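Local atomic coordinates of glycerol kinase, putative (Plasmodium falciparum, PDB entry 2W40), a protein that probably catalyses the ATP-dependent phosphorylation of glycerol to sn-glycerol 3-phosphate, as other glycerol kinases of the FGGY family do. Residues 76-80 with 452-458. Residues are numbered along the deposited sequence; the frame is centred on the assembly and turned at random.
With GOL (glycerol), chain B; EDO (1,2-ethanediol), chain D; EDO (1,2-ethanediol), chain E.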
loop_
_atom_site.group_PDB
_atom_site.type_symbol
_atom_site.label_atom_id
_atom_site.label_comp_id
_atom_site.label_asym_id
_atom_site.label_seq_id
_atom_site.Cartn_x
_atom_site.Cartn_y
_atom_site.Cartn_z
ATOM N N ILE C 76 -16.817 -45.758 -9.151
ATOM C CA ILE C 76 -16.618 -44.750 -8.051
ATOM C C ILE C 76 -17.008 -45.465 -6.770
ATOM O O ILE C 76 -18.141 -45.802 -6.595
ATOM C CB ILE C 76 -17.468 -43.452 -8.240
ATOM C CG1 ILE C 76 -17.241 -42.917 -9.634
ATOM C CG2 ILE C 76 -17.140 -42.473 -7.182
ATOM C CD1 ILE C 76 -18.099 -41.878 -10.079
ATOM N N LYS C 77 -16.049 -45.747 -5.916
ATOM C CA LYS C 77 -16.268 -46.568 -4.733
ATOM C C LYS C 77 -16.999 -45.797 -3.632
ATOM O O LYS C 77 -17.830 -46.334 -2.889
ATOM C CB LYS C 77 -14.945 -47.066 -4.190
ATOM C CG LYS C 77 -14.272 -48.135 -5.109
ATOM C CD LYS C 77 -15.120 -49.313 -5.167
ATOM C CE LYS C 77 -14.318 -50.527 -5.595
ATOM N NZ LYS C 77 -13.250 -50.961 -4.531
ATOM N N CYS C 78 -16.612 -44.527 -3.521
ATOM C CA CYS C 78 -17.122 -43.676 -2.436
ATOM C C CYS C 78 -16.732 -42.239 -2.708
ATOM O O CYS C 78 -15.911 -41.942 -3.578
ATOM C CB CYS C 78 -16.536 -44.114 -1.128
ATOM S SG CYS C 78 -14.804 -44.275 -1.112
ATOM N N ILE C 79 -17.297 -41.344 -1.865
ATOM C CA ILE C 79 -17.073 -39.899 -1.941
ATOM C C ILE C 79 -16.654 -39.428 -0.560
ATOM O O ILE C 79 -17.319 -39.760 0.415
ATOM C CB ILE C 79 -18.340 -39.131 -2.443
ATOM C CG1 ILE C 79 -18.698 -39.595 -3.838
ATOM C CG2 ILE C 79 -18.157 -37.638 -2.275
ATOM C CD1 ILE C 79 -20.180 -39.158 -4.227
ATOM N N GLY C 80 -15.563 -38.680 -0.462
ATOM C CA GLY C 80 -15.204 -37.927 0.766
ATOM C C GLY C 80 -15.350 -36.413 0.494
ATOM O O GLY C 80 -15.132 -35.934 -0.626
ATOM N N ALA C 452 -12.849 -41.626 3.410
ATOM C CA ALA C 452 -13.911 -42.220 2.636
ATOM C C ALA C 452 -13.570 -43.724 2.325
ATOM O O ALA C 452 -14.388 -44.647 2.519
ATOM C CB ALA C 452 -14.154 -41.423 1.388
ATOM N N GLY C 453 -12.340 -43.943 1.848
ATOM C CA GLY C 453 -11.868 -45.287 1.596
ATOM C C GLY C 453 -11.842 -46.208 2.760
ATOM O O GLY C 453 -12.164 -47.381 2.669
ATOM N N LEU C 454 -11.380 -45.719 3.873
ATOM C CA LEU C 454 -11.337 -46.520 5.112
ATOM C C LEU C 454 -12.748 -46.954 5.508
ATOM O O LEU C 454 -12.962 -48.108 5.872
ATOM C CB LEU C 454 -10.696 -45.774 6.213
ATOM C CG LEU C 454 -9.135 -45.740 6.180
ATOM C CD1 LEU C 454 -8.593 -44.740 7.244
ATOM C CD2 LEU C 454 -8.397 -47.127 6.263
ATOM N N GLU C 455 -13.724 -46.064 5.287
ATOM C CA GLU C 455 -15.111 -46.332 5.702
ATOM C C GLU C 455 -15.698 -47.506 4.867
ATOM O O GLU C 455 -16.503 -48.339 5.405
ATOM C CB GLU C 455 -15.976 -45.079 5.596
ATOM C CG GLU C 455 -17.431 -45.388 5.899
ATOM C CD GLU C 455 -17.848 -45.766 7.296
ATOM O OE1 GLU C 455 -16.985 -45.737 8.248
ATOM O OE2 GLU C 455 -19.116 -46.019 7.505
ATOM N N VAL C 456 -15.318 -47.632 3.598
ATOM C CA VAL C 456 -15.794 -48.741 2.770
ATOM C C VAL C 456 -14.771 -49.906 2.583
ATOM O O VAL C 456 -14.965 -50.780 1.711
ATOM C CB VAL C 456 -16.323 -48.260 1.405
ATOM C CG1 VAL C 456 -17.575 -47.359 1.546
ATOM C CG2 VAL C 456 -15.250 -47.543 0.581
ATOM N N LYS C 457 -13.746 -49.913 3.431
ATOM C CA LYS C 457 -12.751 -50.976 3.543
ATOM C C LYS C 457 -11.918 -51.182 2.274
ATOM O O LYS C 457 -11.563 -52.343 1.900
ATOM C CB LYS C 457 -13.428 -52.298 3.861
ATOM C CG LYS C 457 -14.571 -52.299 4.910
ATOM C CD LYS C 457 -14.072 -51.915 6.171
ATOM C CE LYS C 457 -15.123 -52.258 7.324
ATOM N NZ LYS C 457 -14.728 -51.464 8.512
ATOM N N ILE C 458 -11.552 -50.075 1.611
ATOM C CA ILE C 458 -10.613 -50.132 0.437
ATOM C C ILE C 458 -9.284 -50.705 0.887
ATOM O O ILE C 458 -8.679 -51.507 0.177
ATOM C CB ILE C 458 -10.387 -48.767 -0.243
ATOM C CG1 ILE C 458 -11.709 -48.293 -0.813
ATOM C CG2 ILE C 458 -9.271 -48.888 -1.257
ATOM C CD1 ILE C 458 -11.722 -47.050 -1.708
HETATM C C1 GOL B . -14.876 -52.929 -0.919
HETATM O O1 GOL B . -13.851 -52.002 -0.691
HETATM C C2 GOL B . -15.886 -52.518 -1.994
HETATM O O2 GOL B . -15.353 -52.087 -3.235
HETATM C C3 GOL B . -16.924 -53.633 -2.167
HETATM O O3 GOL B . -17.243 -53.948 -3.519
HETATM C C1 EDO D . -20.121 -44.949 -10.689
HETATM O O1 EDO D . -19.333 -46.106 -10.379
HETATM C C2 EDO D . -20.478 -44.537 -12.136
HETATM O O2 EDO D . -19.426 -44.797 -13.097
HETATM C C1 EDO E . -11.746 -46.397 9.481
HETATM O O1 EDO E . -10.935 -47.196 10.351
HETATM C C2 EDO E . -13.067 -46.161 10.115
HETATM O O2 EDO E . -14.076 -46.899 9.392
#
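No hydrogen bond links residues 76-80 to 452-458; the 251 Å² they bury together rests on van der Waals contacts, and half of the residue pairs in contact involve Cys78. Cys78 SG lies 3.8 Å from Ala452 CB, 3.7 Å from Val456 CG2 and 4.2 Å from Ile458 CD1, so one sulfur touches three apolar side chains at the last turn of the helix and just beyond it. Further along the strand the backbones close in: the CA atoms of Gly80 and Ala452 are 4.9 Å apart, and Ala452 CB sits 3.6 Å from Gly80 N and 3.7 Å from Ile79 O. A CB on Gly80 would come within 3.2 Å of Ala452 CB, so glycine suits this close approach. In the other direction, Lys77 CB meets Ile458 CD1 at 4.1 Å.

In the sugar kinase/Hsp70/actin fold, the C-terminal end of helix 443-455 packs against the sheet of the N-terminal domain, in which strand 74-83 lies between the parallel strands 3-11 and 241-247. Thr243 of strand 241-247 also hydrogen-bonds through its OG1 to Ala452 O.

A Schellman motif ends the helix, with Lys457 at positive phi, Ile458 N bonded to Gly453 O (3.0 Å) and Lys457 N to Leu454 O (3.1 Å). This turn brings Ile458 back toward the strand.

Polar bridging runs through a glycerol molecule away from the annotated ADP sites: Lys77 NZ donates to glycerol O2 (2.7 Å), and glycerol O1 donates to Val456 O (2.9 Å). Lys77 NZ also forms a salt bridge with Glu23.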